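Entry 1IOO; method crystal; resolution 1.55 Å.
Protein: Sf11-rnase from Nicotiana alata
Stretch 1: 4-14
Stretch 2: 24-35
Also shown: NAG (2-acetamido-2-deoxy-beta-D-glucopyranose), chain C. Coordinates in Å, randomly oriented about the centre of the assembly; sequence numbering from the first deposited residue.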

# COMPACT_ATOMS: atom_id res chain seq x y z
N TYR A 4 11.78 -10.09 0.41
CA TYR A 4 10.87 -9.45 1.37
C TYR A 4 9.50 -9.19 0.79
O TYR A 4 9.27 -9.31 -0.42
N LEU A 5 8.57 -8.85 1.68
CA LEU A 5 7.21 -8.48 1.30
C LEU A 5 7.01 -7.01 1.59
O LEU A 5 7.34 -6.54 2.68
N GLN A 6 6.49 -6.26 0.62
CA GLN A 6 6.23 -4.86 0.86
C GLN A 6 4.75 -4.56 0.87
O GLN A 6 4.06 -4.73 -0.14
N LEU A 7 4.23 -4.18 2.03
CA LEU A 7 2.85 -3.76 2.12
C LEU A 7 2.76 -2.31 1.69
O LEU A 7 3.40 -1.44 2.29
N VAL A 8 2.03 -2.05 0.61
CA VAL A 8 1.90 -0.69 0.11
C VAL A 8 0.55 -0.12 0.47
O VAL A 8 -0.49 -0.63 0.04
N LEU A 9 0.56 0.94 1.27
CA LEU A 9 -0.66 1.60 1.70
C LEU A 9 -0.84 2.93 0.98
O LEU A 9 0.06 3.77 0.97
N THR A 10 -2.02 3.10 0.40
CA THR A 10 -2.36 4.30 -0.33
C THR A 10 -3.07 5.32 0.55
O THR A 10 -3.86 4.96 1.42
N TRP A 11 -2.72 6.59 0.36
CA TRP A 11 -3.47 7.66 0.99
C TRP A 11 -4.52 8.12 -0.02
O TRP A 11 -4.19 8.79 -1.00
N PRO A 12 -5.78 7.68 0.15
CA PRO A 12 -6.89 7.99 -0.76
C PRO A 12 -7.00 9.41 -1.29
O PRO A 12 -7.17 9.61 -2.50
N ALA A 13 -6.91 10.40 -0.41
CA ALA A 13 -7.02 11.78 -0.85
C ALA A 13 -6.00 12.09 -1.94
O ALA A 13 -6.30 12.78 -2.91
N SER A 14 -4.78 11.58 -1.77
CA SER A 14 -3.74 11.81 -2.76
C SER A 14 -3.99 10.98 -4.02
O SER A 14 -3.87 11.48 -5.14
N ILE A 24 -15.67 7.17 -3.46
CA ILE A 24 -15.34 8.26 -2.57
C ILE A 24 -14.08 7.90 -1.80
O ILE A 24 -13.98 6.79 -1.28
N ALA A 25 -13.11 8.81 -1.76
CA ALA A 25 -11.85 8.52 -1.07
C ALA A 25 -12.04 8.39 0.43
O ALA A 25 -12.49 9.33 1.09
N PRO A 26 -11.72 7.22 1.00
CA PRO A 26 -11.87 7.06 2.45
C PRO A 26 -10.87 7.97 3.16
O PRO A 26 -9.82 8.28 2.61
N ASN A 27 -11.21 8.40 4.38
CA ASN A 27 -10.31 9.26 5.15
C ASN A 27 -9.35 8.42 5.98
O ASN A 27 -9.08 8.71 7.15
N ASN A 28 -8.82 7.37 5.37
CA ASN A 28 -7.88 6.48 6.03
C ASN A 28 -7.06 5.75 4.99
O ASN A 28 -7.48 5.64 3.84
N PHE A 29 -5.89 5.27 5.38
CA PHE A 29 -5.06 4.54 4.44
C PHE A 29 -5.73 3.26 4.01
O PHE A 29 -6.44 2.62 4.79
N THR A 30 -5.54 2.90 2.75
CA THR A 30 -6.08 1.67 2.21
C THR A 30 -4.97 0.88 1.55
O THR A 30 -3.90 1.42 1.28
N ILE A 31 -5.20 -0.41 1.32
CA ILE A 31 -4.19 -1.24 0.70
C ILE A 31 -4.11 -1.02 -0.80
O ILE A 31 -5.13 -1.02 -1.49
N HIS A 32 -2.90 -0.80 -1.30
CA HIS A 32 -2.66 -0.68 -2.74
C HIS A 32 -2.14 -2.00 -3.26
O HIS A 32 -2.47 -2.43 -4.37
N GLY A 33 -1.33 -2.65 -2.43
CA GLY A 33 -0.78 -3.94 -2.79
C GLY A 33 0.10 -4.55 -1.73
O GLY A 33 0.42 -3.95 -0.69
N LEU A 34 0.45 -5.81 -1.98
CA LEU A 34 1.37 -6.58 -1.16
C LEU A 34 2.35 -7.23 -2.09
O LEU A 34 2.04 -8.24 -2.74
N TRP A 35 3.54 -6.65 -2.20
CA TRP A 35 4.47 -7.07 -3.24
C TRP A 35 5.67 -7.88 -2.76
O TRP A 35 6.52 -7.39 -2.02

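Backbone pairing fixes the side-chain layout: strand 4-10 runs antiparallel to strand 30-35, with a bulge at V8, whose O accepts from H32 N at 2.8 Å and weakly from G33 N at 3.3 Å. Q6, V8, T10, T30 and W35 share one face of the sheet; L7, L9, I31 and L34 share the other.

W35 (chi1 m) covers the most surface. V8 (t) sets CG2 3.6 Å from the centroid of the W35 six-membered ring, only 7° off the ring normal, a CH-pi contact. Q6, extended with chi1 and chi2 both t, brings NE2 within 3.9 Å of W35 CE3. G33 has no side chain here; an ideal CB would lie 2.3 Å from W35 NE1, a clash.

W11 (t) starts sideways, yet its indole reaches the second stretch. Its CE3 sits 3.8 Å from CE1 of F29 (m), over one face of the phenyl, with the planes at 44°. On the face carrying L7, L9, I31 and L34, L9 (m) places CD2 4.1 Å from I31 CG1.

P12 points toward the loop, its CB 3.7 Å from both A25 CB and P26 CD. Water 2 donates to P26 O (2.8 Å) and accepts from A13 N (2.9 Å). Water 1 joins T10 OG1 (3.2 Å) weakly to H32 ND1 (3.4 Å). N28 points away, its ND2 bonded covalently to NAG C1 (1.5 Å).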

# COMPACT_ATOMS: atom_id res chain seq x y z
CB TYR A 4 11.48 -8.12 1.84
CG TYR A 4 11.62 -7.09 0.73
CD1 TYR A 4 10.61 -6.16 0.47
CD2 TYR A 4 12.75 -7.06 -0.08
CE1 TYR A 4 10.72 -5.25 -0.57
CE2 TYR A 4 12.87 -6.15 -1.13
CZ TYR A 4 11.86 -5.25 -1.37
OH TYR A 4 11.96 -4.37 -2.43
CB LEU A 5 6.18 -9.25 2.11
CG LEU A 5 5.84 -10.70 1.82
CD1 LEU A 5 4.90 -11.21 2.91
CD2 LEU A 5 5.17 -10.81 0.45
CB GLN A 6 6.91 -3.97 -0.20
CG GLN A 6 6.64 -2.49 0.07
CD GLN A 6 7.23 -1.55 -0.95
OE1 GLN A 6 7.12 -0.33 -0.82
NE2 GLN A 6 7.86 -2.11 -1.98
CB LEU A 7 2.32 -3.90 3.55
CG LEU A 7 0.88 -3.40 3.76
CD1 LEU A 7 -0.11 -4.36 3.12
CD2 LEU A 7 0.60 -3.26 5.25
CB VAL A 8 2.09 -0.63 -1.41
CG1 VAL A 8 2.00 0.82 -1.89
CG2 VAL A 8 3.43 -1.25 -1.78
CB LEU A 9 -0.65 1.83 3.21
CG LEU A 9 -0.55 0.56 4.07
CD1 LEU A 9 -0.42 0.96 5.54
CD2 LEU A 9 -1.78 -0.32 3.87
CB THR A 10 -3.38 3.99 -1.46
OG1 THR A 10 -2.79 3.15 -2.44
CG2 THR A 10 -3.89 5.28 -2.09
CB TRP A 11 -2.54 8.82 1.38
CG TRP A 11 -3.26 9.98 2.04
CD1 TRP A 11 -3.23 11.28 1.64
CD2 TRP A 11 -4.12 9.92 3.18
NE1 TRP A 11 -4.03 12.04 2.47
CE2 TRP A 11 -4.59 11.23 3.42
CE3 TRP A 11 -4.55 8.88 4.03
CZ2 TRP A 11 -5.46 11.54 4.47
CZ3 TRP A 11 -5.42 9.19 5.08
CH2 TRP A 11 -5.87 10.51 5.28
CB PRO A 12 -8.11 7.54 0.02
CG PRO A 12 -7.58 6.35 0.76
CD PRO A 12 -6.27 6.90 1.29
CB ALA A 13 -6.86 12.72 0.33
CB SER A 14 -2.37 11.46 -2.18
OG SER A 14 -1.34 11.78 -3.09
CB ILE A 24 -16.48 8.53 -1.54
CG1 ILE A 24 -17.74 9.00 -2.27
CG2 ILE A 24 -16.04 9.56 -0.51
CD1 ILE A 24 -17.60 10.33 -2.98
CB ALA A 25 -10.83 9.61 -1.37
CB PRO A 26 -11.52 5.59 2.68
CG PRO A 26 -11.92 4.94 1.39
CD PRO A 26 -11.42 5.92 0.36
CB ASN A 27 -11.09 10.20 6.08
CG ASN A 27 -10.18 11.09 6.90
OD1 ASN A 27 -9.34 11.80 6.36
ND2 ASN A 27 -10.34 11.05 8.22
CB ASN A 28 -8.66 5.48 6.87
CG ASN A 28 -7.86 4.91 8.03
OD1 ASN A 28 -6.70 5.26 8.23
ND2 ASN A 28 -8.51 4.04 8.79
CB PHE A 29 -3.69 4.21 5.04
CG PHE A 29 -2.81 5.41 5.23
CD1 PHE A 29 -2.92 6.19 6.38
CD2 PHE A 29 -1.88 5.77 4.26
CE1 PHE A 29 -2.13 7.31 6.55
CE2 PHE A 29 -1.09 6.90 4.42
CZ PHE A 29 -1.21 7.68 5.57
CB THR A 30 -7.19 1.92 1.17
OG1 THR A 30 -6.66 2.70 0.10
CG2 THR A 30 -8.37 2.64 1.81
CB ILE A 31 -4.48 -2.73 0.92
CG1 ILE A 31 -4.52 -3.05 2.41
CG2 ILE A 31 -3.44 -3.58 0.19
CD1 ILE A 31 -5.12 -4.41 2.72
CB HIS A 32 -1.64 0.41 -3.04
CG HIS A 32 -1.33 0.54 -4.50
ND1 HIS A 32 -2.30 0.81 -5.44
CD2 HIS A 32 -0.17 0.42 -5.18
CE1 HIS A 32 -1.75 0.84 -6.64
NE2 HIS A 32 -0.46 0.61 -6.51
CB LEU A 34 0.60 -7.62 -0.33
CG LEU A 34 1.42 -8.46 0.66
CD1 LEU A 34 2.16 -7.55 1.63
CD2 LEU A 34 0.49 -9.41 1.41
CB TRP A 35 5.01 -5.84 -3.99
CG TRP A 35 3.94 -4.92 -4.51
CD1 TRP A 35 2.64 -5.23 -4.78
CD2 TRP A 35 4.10 -3.53 -4.85
NE1 TRP A 35 1.98 -4.12 -5.27
CE2 TRP A 35 2.86 -3.07 -5.32
CE3 TRP A 35 5.18 -2.64 -4.81
CZ2 TRP A 35 2.66 -1.75 -5.75
CZ3 TRP A 35 4.98 -1.33 -5.23
CH2 TRP A 35 3.73 -0.90 -5.69
C1 NAG C . -7.88 3.44 9.95
C2 NAG C . -8.91 3.42 11.10
C3 NAG C . -8.36 2.67 12.31
C4 NAG C . -7.93 1.28 11.87
C5 NAG C . -6.88 1.40 10.77
C6 NAG C . -6.42 0.06 10.26
C7 NAG C . -10.50 5.06 11.87
C8 NAG C . -10.71 6.39 12.58
N2 NAG C . -9.27 4.77 11.47
O3 NAG C . -9.37 2.57 13.30
O4 NAG C . -7.39 0.57 13.00
O5 NAG C . -7.45 2.11 9.64
O6 NAG C . -7.47 -0.63 9.60
O7 NAG C . -11.46 4.30 11.69
O HOH W 1 -5.23 1.75 -4.05
O HOH W 2 -7.60 10.03 2.42